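PDB 6R7V: mirolysin, which probably cleaves proteins as a zinc metallopeptidase of the pappalysin family of metzincins, captured here as a latent zymogen closed by a cysteine switch. Local coordinates for residues V49-V54 with A65-Q70; K104-D109 with N113-I118; R149-I154 with N305-P310; H185-G190 with S194-Y199. The protein carries 1 engineered substitution. All blocks are in the same frame, centred on the assembly; numbering follows the deposited sequence. Where two conformers were deposited one is given.

Contact 1 (V49-V54 with A65-Q70); sequences VVVHVV and AQIISQ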
# COMPACT_ATOMS: atom_id res chain seq x y z
N VAL A 49 3.42 -6.75 -11.41
CA VAL A 49 2.61 -7.26 -10.33
C VAL A 49 2.24 -8.70 -10.57
O VAL A 49 1.88 -9.09 -11.68
CB VAL A 49 1.31 -6.40 -10.20
CG1 VAL A 49 0.36 -6.94 -9.13
CG2 VAL A 49 1.65 -4.93 -9.91
N VAL A 50 2.23 -9.49 -9.51
CA VAL A 50 1.63 -10.81 -9.51
C VAL A 50 0.60 -10.84 -8.40
O VAL A 50 0.87 -10.41 -7.26
CB VAL A 50 2.65 -11.97 -9.41
CG1 VAL A 50 3.56 -11.85 -8.17
CG2 VAL A 50 1.96 -13.33 -9.48
N VAL A 51 -0.61 -11.25 -8.75
CA VAL A 51 -1.70 -11.40 -7.77
C VAL A 51 -1.89 -12.86 -7.46
O VAL A 51 -2.17 -13.67 -8.38
CB VAL A 51 -3.00 -10.76 -8.29
CG1 VAL A 51 -4.13 -10.92 -7.27
CG2 VAL A 51 -2.76 -9.28 -8.59
N HIS A 52 -1.75 -13.22 -6.18
CA HIS A 52 -1.92 -14.59 -5.72
C HIS A 52 -3.27 -14.73 -5.07
O HIS A 52 -3.42 -14.27 -3.94
CB HIS A 52 -0.84 -15.01 -4.71
CG HIS A 52 0.56 -14.80 -5.16
ND1 HIS A 52 1.13 -15.60 -6.13
CD2 HIS A 52 1.49 -13.90 -4.74
CE1 HIS A 52 2.37 -15.16 -6.29
NE2 HIS A 52 2.64 -14.15 -5.45
N VAL A 53 -4.23 -15.38 -5.76
CA VAL A 53 -5.55 -15.63 -5.15
C VAL A 53 -5.44 -16.95 -4.40
O VAL A 53 -5.13 -17.99 -5.01
CB VAL A 53 -6.69 -15.65 -6.19
CG1 VAL A 53 -8.05 -15.87 -5.52
CG2 VAL A 53 -6.70 -14.37 -7.02
N VAL A 54 -5.66 -16.91 -3.07
CA VAL A 54 -5.58 -18.10 -2.23
C VAL A 54 -6.99 -18.30 -1.70
O VAL A 54 -7.51 -17.43 -1.01
CB VAL A 54 -4.51 -17.91 -1.12
CG1 VAL A 54 -4.42 -19.16 -0.26
CG2 VAL A 54 -3.13 -17.54 -1.71
N ALA A 65 -11.59 -10.30 -13.99
CA ALA A 65 -12.10 -8.93 -14.19
C ALA A 65 -12.00 -8.14 -12.89
O ALA A 65 -11.64 -6.97 -12.93
CB ALA A 65 -13.54 -8.93 -14.71
N GLN A 66 -12.26 -8.79 -11.74
CA GLN A 66 -12.16 -8.14 -10.43
C GLN A 66 -10.70 -7.70 -10.17
O GLN A 66 -10.42 -6.58 -9.73
CB GLN A 66 -12.66 -9.07 -9.32
CG GLN A 66 -13.02 -8.35 -8.02
CD GLN A 66 -14.17 -7.37 -8.17
OE1 GLN A 66 -15.11 -7.58 -8.95
NE2 GLN A 66 -14.14 -6.32 -7.38
N ILE A 67 -9.75 -8.58 -10.51
CA ILE A 67 -8.33 -8.31 -10.31
C ILE A 67 -7.83 -7.20 -11.26
O ILE A 67 -7.12 -6.27 -10.83
CB ILE A 67 -7.53 -9.59 -10.51
CG1 ILE A 67 -7.87 -10.58 -9.38
CG2 ILE A 67 -6.03 -9.28 -10.60
CD1 ILE A 67 -7.40 -11.99 -9.69
N ILE A 68 -8.26 -7.27 -12.54
CA ILE A 68 -7.87 -6.24 -13.50
C ILE A 68 -8.42 -4.87 -13.05
O ILE A 68 -7.73 -3.86 -13.18
CB ILE A 68 -8.42 -6.67 -14.88
CG1 ILE A 68 -7.60 -7.88 -15.40
CG2 ILE A 68 -8.47 -5.50 -15.92
CD1 ILE A 68 -8.25 -8.61 -16.56
N SER A 69 -9.64 -4.85 -12.48
CA SER A 69 -10.17 -3.58 -11.99
C SER A 69 -9.30 -3.03 -10.86
O SER A 69 -9.14 -1.82 -10.78
CB SER A 69 -11.62 -3.71 -11.54
OG SER A 69 -11.78 -4.29 -10.26
N GLN A 70 -8.68 -3.90 -10.03
CA GLN A 70 -7.80 -3.38 -8.99
C GLN A 70 -6.54 -2.74 -9.58
O GLN A 70 -6.07 -1.70 -9.08
CB GLN A 70 -7.41 -4.49 -8.00
CG GLN A 70 -6.51 -3.98 -6.87
CD GLN A 70 -7.23 -2.95 -6.01
OE1 GLN A 70 -8.09 -3.31 -5.22
NE2 GLN A 70 -6.89 -1.68 -6.11
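Val51, Val53 and Ile67 meet where helix 64-77 lies against strand 45-55, the first strand and the helix of a beta-alpha-beta crossover that returns to the same sheet as the parallel strand 101-105. The contact is purely apolar and small. Ile67 supplies both of its branches: its gamma methyl CG2 meets Val51 CG2 tip to tip at 3.8 Å, and CD1, at the end of the longer branch, runs slantwise to Val53 CG2 at 3.6 Å. A chi1 of -67° places the longer branch beside the helical backbone N and leaves CG2 anti to that N, which lets one isoleucine span two valines of the same strand face. Valine suits the strand because branching at CB favours the extended backbone and keeps the methyls close to it; the longer isoleucine bridges the gap from the helix, Ile67 CA and Val51 CA being 7.7 Å apart. Around this layer, Ile118 and Arg120 of strand 118-122 also touch Ile67, while Leu105 and Val156 touch Val51. The next polar shell fixes the helix against the loop that follows strand 182-185: Gln66 bonds to Phe189 O, Asp192 O and Ser194 N, and Gln70 OE1 takes the Gly190 N-H. Within the helix Gln66 O is gripped twice from one face of its carbonyl plane, by Gln70 N and by the hydroxyl of Ser69, whose OG donates to it over 2.7 Å.

Contact 2 (K104-D109 with N113-I118); sequences KLARRD and NTTNGI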
# COMPACT_ATOMS: atom_id res chain seq x y z
N LYS A 104 1.64 -3.07 -13.79
CA LYS A 104 1.20 -3.97 -14.86
C LYS A 104 1.30 -5.38 -14.38
O LYS A 104 2.31 -5.76 -13.80
CB LYS A 104 2.03 -3.81 -16.15
CG LYS A 104 1.88 -2.50 -16.89
CD LYS A 104 2.74 -2.51 -18.17
CE LYS A 104 2.93 -1.11 -18.67
NZ LYS A 104 3.66 -1.06 -19.96
N LEU A 105 0.29 -6.20 -14.72
CA LEU A 105 0.40 -7.60 -14.37
C LEU A 105 1.55 -8.24 -15.15
O LEU A 105 1.72 -7.99 -16.35
CB LEU A 105 -0.89 -8.33 -14.71
CG LEU A 105 -2.10 -7.98 -13.81
CD1 LEU A 105 -3.39 -8.63 -14.38
CD2 LEU A 105 -1.89 -8.52 -12.38
N ALA A 106 2.34 -9.06 -14.46
CA ALA A 106 3.46 -9.77 -15.08
C ALA A 106 3.00 -10.65 -16.23
O ALA A 106 1.91 -11.21 -16.19
CB ALA A 106 4.15 -10.63 -14.04
N ARG A 107 3.85 -10.79 -17.24
CA ARG A 107 3.59 -11.64 -18.39
C ARG A 107 4.63 -12.75 -18.48
O ARG A 107 4.50 -13.66 -19.30
CB ARG A 107 3.51 -10.84 -19.70
CG ARG A 107 2.35 -9.83 -19.70
CD ARG A 107 0.95 -10.45 -19.65
NE ARG A 107 0.75 -11.52 -20.64
CZ ARG A 107 0.38 -11.33 -21.90
NH1 ARG A 107 0.16 -10.10 -22.36
NH2 ARG A 107 0.22 -12.37 -22.71
N ARG A 108 5.66 -12.67 -17.63
CA ARG A 108 6.71 -13.70 -17.56
C ARG A 108 6.91 -14.07 -16.11
O ARG A 108 7.05 -13.17 -15.28
CB ARG A 108 8.03 -13.19 -18.16
CG ARG A 108 7.92 -12.93 -19.65
CD ARG A 108 9.10 -12.19 -20.16
NE ARG A 108 8.83 -11.61 -21.47
CZ ARG A 108 9.77 -11.10 -22.27
NH1 ARG A 108 11.04 -11.08 -21.88
NH2 ARG A 108 9.44 -10.60 -23.45
N ASP A 109 6.85 -15.39 -15.79
CA ASP A 109 6.97 -15.82 -14.41
C ASP A 109 8.46 -15.96 -14.05
O ASP A 109 9.30 -15.76 -14.93
CB ASP A 109 6.15 -17.11 -14.14
CG ASP A 109 6.71 -18.42 -14.66
OD1 ASP A 109 7.89 -18.43 -15.12
OD2 ASP A 109 5.97 -19.43 -14.64
N ASN A 113 8.44 -18.53 -18.00
CA ASN A 113 7.26 -19.01 -18.70
C ASN A 113 6.20 -17.93 -18.79
O ASN A 113 6.15 -17.05 -17.94
CB ASN A 113 6.70 -20.23 -18.00
CG ASN A 113 7.59 -21.42 -18.25
OD1 ASN A 113 7.97 -21.70 -19.39
ND2 ASN A 113 7.99 -22.10 -17.19
N THR A 114 5.35 -18.02 -19.81
CA THR A 114 4.25 -17.08 -20.00
C THR A 114 3.29 -17.20 -18.82
O THR A 114 3.07 -18.31 -18.29
CB THR A 114 3.61 -17.36 -21.38
OG1 THR A 114 4.57 -17.06 -22.40
CG2 THR A 114 2.34 -16.54 -21.64
N THR A 115 2.72 -16.07 -18.41
CA THR A 115 1.74 -15.99 -17.34
C THR A 115 0.83 -14.81 -17.65
O THR A 115 1.19 -13.92 -18.43
CB THR A 115 2.44 -15.85 -15.96
OG1 THR A 115 1.44 -15.79 -14.95
CG2 THR A 115 3.31 -14.59 -15.87
N ASN A 116 -0.32 -14.76 -16.99
CA ASN A 116 -1.21 -13.60 -17.06
C ASN A 116 -1.00 -12.75 -15.79
O ASN A 116 -1.68 -11.72 -15.64
CB ASN A 116 -2.69 -14.02 -17.20
CG ASN A 116 -3.23 -14.84 -16.03
OD1 ASN A 116 -2.49 -15.32 -15.16
ND2 ASN A 116 -4.55 -15.02 -15.98
N GLY A 117 -0.12 -13.20 -14.87
CA GLY A 117 0.22 -12.50 -13.63
C GLY A 117 -0.76 -12.75 -12.50
O GLY A 117 -0.79 -12.01 -11.51
N ILE A 118 -1.62 -13.79 -12.65
CA ILE A 118 -2.57 -14.19 -11.63
C ILE A 118 -2.30 -15.66 -11.30
O ILE A 118 -2.29 -16.52 -12.22
CB ILE A 118 -4.03 -13.98 -12.10
CG1 ILE A 118 -4.30 -12.47 -12.41
CG2 ILE A 118 -5.03 -14.55 -11.05
CD1 ILE A 118 -5.61 -12.20 -13.20
O HOH W 1 6.95 -21.91 -14.47
O HOH W 2 3.44 -19.46 -15.78
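Residues 105-109 and 113-118 run back past one another, their directions 140° apart, and Arg108 and Thr114 form a single non-hydrogen-bonded antiparallel pair. The bonds on either side of it run from Thr115 N to Arg107 O (3.1 Å) and, straighter at 166°, from Asp109 N to Asn113 O (2.8 Å). Asp109 closes the turn end: its OD1 accepts Asn113 N at 2.9 Å from above the carboxylate plane and also takes the N-H of Asn111, while OD2 holds two waters, one bound to Asn113 ND2 and the other to Thr114 O. Aspartate fits because its short arm meets several donors at once. The Arg107 chain, bent at chi2 and chi3, curls back so that NE donates a hydrogen bond to Thr115 O, 3.3 Å away and in the guanidinium plane. Near the sheet, Leu105 spreads its carbons over the returning chain, CB on Asn116 O, CD2 on Gly117 O and CD1 toward Ile118 CD1. Glycine suits position 117 because phi is positive there (83°) and a CB would run into Ala106 O. This is a surface loop that leaves strand 101-105, folds back through one antiparallel bridge and enters strand 118-122, both strands parallel to strand 45-55; an ST turn (Thr115 OG1 to Gly117 N) overlapped by an Asx turn (Asn116 OD1 to Ile118 N) shapes its return.

Contact 3 (R149-I154 with N305-P310); sequences RRYLNI and NELTNP
Leu307 sits against Arg150 and Tyr151, joining the short helix 304-307 near the carboxyl end of the chain to the loop that leads into strand 152-157, part of the mostly parallel sheet of what is, judging by family, a metzincin-type catalytic domain. The apolar contacts carry it. Leu307 CD1 lies over one face of the Tyr151 ring, 4.0 Å above the plane and displaced toward the rim, and the same methyl also meets Arg150 CB at 3.8 Å. A forked leucine fits here because its two methyls can divide between the arginine's base and the outer part of a phenol that crosses it at about a right angle. In Tyr151 CG is set beside the backbone N (chi1 -55°), and the phenol end comes nearer to the helix than its CB direction would suggest.

The second methyl, Leu307 CD2, makes a van der Waals contact with the hydroxyl, 3.7 Å from Tyr151 OH, whose polar partner is Arg108 O. A T-shaped pair with Trp146 probably limits the freedom of the tyrosine ring to turn.

Other polar interactions hold the partners from outside. The backbone of Leu307 is bonded to Arg107, and the guanidinium of Arg150 makes a weak, long ion pair with Glu299. Thr308 OG1 is hydrogen-bonded to Ala304 O. In the backbone, three residues apart, Thr308 N donates to Asn305 O at 3.3 Å.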
# COMPACT_ATOMS: atom_id res chain seq x y z
N ARG A 149 12.46 -9.07 -5.59
CA ARG A 149 13.31 -8.00 -6.13
C ARG A 149 12.74 -7.52 -7.45
O ARG A 149 13.07 -6.43 -7.90
CB ARG A 149 14.73 -8.52 -6.38
CG ARG A 149 15.39 -9.16 -5.17
CD ARG A 149 16.78 -9.70 -5.48
NE ARG A 149 17.74 -8.66 -5.88
CZ ARG A 149 18.25 -7.74 -5.06
NH1 ARG A 149 17.84 -7.68 -3.80
NH2 ARG A 149 19.14 -6.87 -5.50
N ARG A 150 11.92 -8.35 -8.11
CA ARG A 150 11.41 -8.06 -9.44
C ARG A 150 9.91 -7.87 -9.53
O ARG A 150 9.47 -7.22 -10.48
CB ARG A 150 11.82 -9.18 -10.39
CG ARG A 150 13.34 -9.18 -10.58
CD ARG A 150 13.82 -10.26 -11.49
NE ARG A 150 15.17 -10.65 -11.08
CZ ARG A 150 15.91 -11.58 -11.68
NH1 ARG A 150 15.45 -12.21 -12.75
NH2 ARG A 150 17.11 -11.88 -11.21
N TYR A 151 9.14 -8.45 -8.62
CA TYR A 151 7.69 -8.35 -8.68
C TYR A 151 7.13 -7.83 -7.40
O TYR A 151 7.61 -8.17 -6.31
CB TYR A 151 7.05 -9.77 -8.86
CG TYR A 151 7.56 -10.55 -10.06
CD1 TYR A 151 6.87 -10.53 -11.27
CD2 TYR A 151 8.66 -11.40 -9.94
CE1 TYR A 151 7.29 -11.31 -12.35
CE2 TYR A 151 9.05 -12.22 -11.00
CZ TYR A 151 8.37 -12.16 -12.21
OH TYR A 151 8.81 -12.93 -13.25
N LEU A 152 6.06 -7.04 -7.52
CA LEU A 152 5.21 -6.74 -6.37
C LEU A 152 4.22 -7.88 -6.26
O LEU A 152 3.43 -8.12 -7.18
CB LEU A 152 4.48 -5.39 -6.49
CG LEU A 152 3.22 -5.19 -5.59
CD1 LEU A 152 3.56 -5.19 -4.08
CD2 LEU A 152 2.51 -3.88 -5.90
N ASN A 153 4.27 -8.57 -5.12
CA ASN A 153 3.36 -9.68 -4.82
C ASN A 153 2.17 -9.18 -4.01
O ASN A 153 2.37 -8.57 -2.94
CB ASN A 153 4.08 -10.74 -4.00
CG ASN A 153 5.12 -11.50 -4.75
OD1 ASN A 153 4.90 -12.63 -5.21
ND2 ASN A 153 6.28 -10.90 -4.92
N ILE A 154 0.96 -9.40 -4.54
CA ILE A 154 -0.27 -9.03 -3.87
C ILE A 154 -1.04 -10.29 -3.60
O ILE A 154 -1.49 -10.94 -4.57
CB ILE A 154 -1.13 -8.05 -4.69
CG1 ILE A 154 -0.36 -6.77 -5.08
CG2 ILE A 154 -2.40 -7.74 -3.88
CD1 ILE A 154 -1.23 -5.77 -5.95
N ASN A 305 10.25 -3.80 -17.82
CA ASN A 305 9.70 -3.86 -19.18
C ASN A 305 9.66 -5.29 -19.68
O ASN A 305 8.64 -5.69 -20.23
CB ASN A 305 10.49 -3.00 -20.15
CG ASN A 305 10.22 -1.52 -20.01
OD1 ASN A 305 11.14 -0.70 -20.08
ND2 ASN A 305 8.95 -1.15 -19.85
N GLU A 306 10.76 -6.05 -19.49
CA GLU A 306 10.90 -7.45 -19.89
C GLU A 306 9.80 -8.32 -19.27
O GLU A 306 9.24 -9.20 -19.91
CB GLU A 306 12.27 -7.98 -19.43
CG GLU A 306 13.46 -7.34 -20.15
CD GLU A 306 14.11 -6.14 -19.49
OE1 GLU A 306 13.39 -5.22 -19.04
OE2 GLU A 306 15.36 -6.11 -19.44
N LEU A 307 9.52 -8.09 -18.00
CA LEU A 307 8.56 -8.92 -17.29
C LEU A 307 7.10 -8.57 -17.53
O LEU A 307 6.25 -9.41 -17.20
CB LEU A 307 8.85 -8.89 -15.78
CG LEU A 307 10.26 -9.41 -15.38
CD1 LEU A 307 10.48 -9.22 -13.90
CD2 LEU A 307 10.47 -10.87 -15.80
N THR A 308 6.80 -7.40 -18.11
CA THR A 308 5.41 -6.99 -18.31
C THR A 308 5.00 -7.06 -19.80
O THR A 308 3.88 -6.68 -20.14
CB THR A 308 5.12 -5.63 -17.67
OG1 THR A 308 6.08 -4.66 -18.09
CG2 THR A 308 5.14 -5.71 -16.16
N ASN A 309 5.86 -7.63 -20.66
CA ASN A 309 5.51 -7.82 -22.06
C ASN A 309 5.55 -9.32 -22.39
O ASN A 309 6.35 -10.04 -21.78
CB ASN A 309 6.41 -6.98 -22.93
CG ASN A 309 6.03 -5.52 -22.83
OD1 ASN A 309 6.65 -4.75 -22.11
ND2 ASN A 309 4.98 -5.12 -23.54
N PRO A 310 4.67 -9.85 -23.29
CA PRO A 310 4.69 -11.30 -23.57
C PRO A 310 5.96 -11.77 -24.27
O PRO A 310 6.60 -10.99 -24.96
CB PRO A 310 3.46 -11.50 -24.47
CG PRO A 310 3.26 -10.19 -25.14
CD PRO A 310 3.62 -9.17 -24.10

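Contact 4 (H185-G190 with S194-Y199); sequences HYKHFG and SAESPY
His188 is clasped by the backbone of Glu196 and Tyr199, and its side chain can be followed outward. CB rests 3.5 Å from Tyr199 O. A chi1 of -56° then sets CG beside the backbone N, where His188 CG lies 3.7 Å from Tyr199 O, and turns the ring edge to the opposite segment. At that edge ND1 donates to Tyr199 O, over 3.0 Å with an angle of 148° and near the ring plane, and shares its hydrogen in a weak bond with Glu196 O at 3.2 Å. CE1 goes on to meet Glu196 O at 3.3 Å and, farther off, Glu196 CB. Histidine suits the place because one flat group offers an N-H at its rim and a face for packing: Tyr199 directs its edge at that face in a T-shaped pair, centroids 5.7 Å apart and planes at 87°, while Lys187 CB lies over the other face.

Beside the ring, Glu196 N donates to Lys187 O at 2.8 Å. The extended Lys187 chain slants across the Glu196 carboxylate, although NZ and OE2 remain 4.3 Å apart, too far for a salt bridge. One water links Tyr186 O, Phe189 O and Ser194 OG. The loop contacts two helices and the sheet: Ala195 touches helix 64-77, Phe189 packs on strand 152-157, and His188 and Tyr199 touch Thr204 of helix 203-212, which carries the zinc ligands His207 and His211.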
# COMPACT_ATOMS: atom_id res chain seq x y z
N HIS A 185 -7.86 -8.37 1.81
CA HIS A 185 -9.03 -9.22 2.02
C HIS A 185 -9.77 -9.33 0.71
O HIS A 185 -10.01 -8.32 0.05
CB HIS A 185 -9.92 -8.55 3.07
CG HIS A 185 -10.98 -9.44 3.64
ND1 HIS A 185 -11.94 -10.03 2.84
CD2 HIS A 185 -11.15 -9.86 4.91
CE1 HIS A 185 -12.68 -10.77 3.66
NE2 HIS A 185 -12.24 -10.72 4.91
N TYR A 186 -10.17 -10.54 0.33
CA TYR A 186 -10.84 -10.79 -0.95
C TYR A 186 -12.12 -9.98 -1.12
O TYR A 186 -12.49 -9.70 -2.26
CB TYR A 186 -11.13 -12.29 -1.12
CG TYR A 186 -12.32 -12.82 -0.35
CD1 TYR A 186 -12.21 -13.15 1.00
CD2 TYR A 186 -13.56 -12.97 -0.96
CE1 TYR A 186 -13.32 -13.60 1.73
CE2 TYR A 186 -14.67 -13.40 -0.24
CZ TYR A 186 -14.54 -13.73 1.10
OH TYR A 186 -15.62 -14.21 1.80
N LYS A 187 -12.82 -9.65 -0.02
CA LYS A 187 -14.06 -8.91 -0.17
C LYS A 187 -13.82 -7.46 -0.53
O LYS A 187 -14.79 -6.73 -0.78
CB LYS A 187 -14.87 -8.96 1.14
CG LYS A 187 -15.52 -10.29 1.44
CD LYS A 187 -16.14 -10.22 2.82
CE LYS A 187 -16.85 -11.50 3.17
NZ LYS A 187 -17.32 -11.48 4.58
N HIS A 188 -12.56 -6.98 -0.49
CA HIS A 188 -12.30 -5.56 -0.69
C HIS A 188 -11.18 -5.36 -1.70
O HIS A 188 -10.35 -4.46 -1.56
CB HIS A 188 -11.99 -4.92 0.67
CG HIS A 188 -13.11 -5.15 1.66
ND1 HIS A 188 -14.36 -4.61 1.46
CD2 HIS A 188 -13.15 -5.91 2.79
CE1 HIS A 188 -15.12 -5.04 2.46
NE2 HIS A 188 -14.44 -5.82 3.29
N PHE A 189 -11.17 -6.22 -2.72
CA PHE A 189 -10.20 -6.20 -3.80
C PHE A 189 -10.91 -5.86 -5.07
O PHE A 189 -11.95 -6.46 -5.39
CB PHE A 189 -9.47 -7.56 -3.92
CG PHE A 189 -8.16 -7.49 -4.67
CD1 PHE A 189 -8.08 -7.90 -6.00
CD2 PHE A 189 -7.03 -6.95 -4.07
CE1 PHE A 189 -6.86 -7.83 -6.68
CE2 PHE A 189 -5.83 -6.86 -4.77
CZ PHE A 189 -5.74 -7.35 -6.05
N GLY A 190 -10.37 -4.89 -5.80
CA GLY A 190 -11.02 -4.44 -7.03
C GLY A 190 -12.12 -3.44 -6.79
O GLY A 190 -12.46 -3.11 -5.64
N SER A 194 -17.57 -7.83 -7.17
CA SER A 194 -17.67 -8.62 -5.94
C SER A 194 -17.21 -7.87 -4.69
O SER A 194 -17.40 -8.38 -3.58
CB SER A 194 -16.87 -9.91 -6.06
OG SER A 194 -15.49 -9.66 -6.32
N ALA A 195 -16.62 -6.67 -4.85
CA ALA A 195 -16.14 -5.94 -3.66
C ALA A 195 -17.31 -5.42 -2.85
O ALA A 195 -18.34 -5.01 -3.41
CB ALA A 195 -15.22 -4.81 -4.07
N GLU A 196 -17.16 -5.45 -1.52
CA GLU A 196 -18.22 -5.08 -0.60
C GLU A 196 -18.11 -3.67 -0.08
O GLU A 196 -17.07 -3.24 0.44
CB GLU A 196 -18.26 -6.05 0.58
CG GLU A 196 -18.76 -7.42 0.14
CD GLU A 196 -18.88 -8.46 1.22
OE1 GLU A 196 -18.89 -9.67 0.88
OE2 GLU A 196 -18.97 -8.09 2.42
N SER A 197 -19.21 -2.93 -0.25
CA SER A 197 -19.35 -1.58 0.25
C SER A 197 -19.17 -1.57 1.79
O SER A 197 -19.60 -2.54 2.44
CB SER A 197 -20.73 -1.07 -0.14
OG SER A 197 -20.94 0.19 0.44
N PRO A 198 -18.50 -0.57 2.40
CA PRO A 198 -18.01 0.69 1.82
C PRO A 198 -16.54 0.66 1.36
O PRO A 198 -15.96 1.73 1.10
CB PRO A 198 -18.23 1.67 2.97
CG PRO A 198 -17.90 0.86 4.18
CD PRO A 198 -18.38 -0.55 3.88
N TYR A 199 -15.93 -0.51 1.25
CA TYR A 199 -14.55 -0.63 0.79
C TYR A 199 -14.58 -1.36 -0.53
O TYR A 199 -14.13 -2.50 -0.67
CB TYR A 199 -13.65 -1.30 1.87
CG TYR A 199 -13.79 -0.64 3.22
CD1 TYR A 199 -13.24 0.62 3.46
CD2 TYR A 199 -14.50 -1.25 4.25
CE1 TYR A 199 -13.40 1.25 4.69
CE2 TYR A 199 -14.65 -0.63 5.49
CZ TYR A 199 -14.10 0.62 5.70
OH TYR A 199 -14.24 1.23 6.93
O HOH W 3 -13.76 -8.52 -4.46
O HOH W 4 -12.35 -2.55 -2.99

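Contact 1 is the buried one, made of aliphatic groups, whereas contact 2 lies at the surface and relies on backbone hydrogen bonds, a carboxylate and waters. Contacts 3 and 4 are intermediate: one sets a leucine on a tyrosine, the other combines a histidine clasp with an aromatic pair. Strand 45-55 ties the first three together, since its backbone pairs with strand 101-105 of contact 2 and strand 152-157 of contact 3. Contacts 2 and 3 also share bonds through Arg107, Arg108, Tyr151 and Leu307. Contact 4, about 24 Å from contact 2 between centres, joins contact 1 through glutamines of helix 64-77, and reaches contact 3 by Phe189 packing on Ile154.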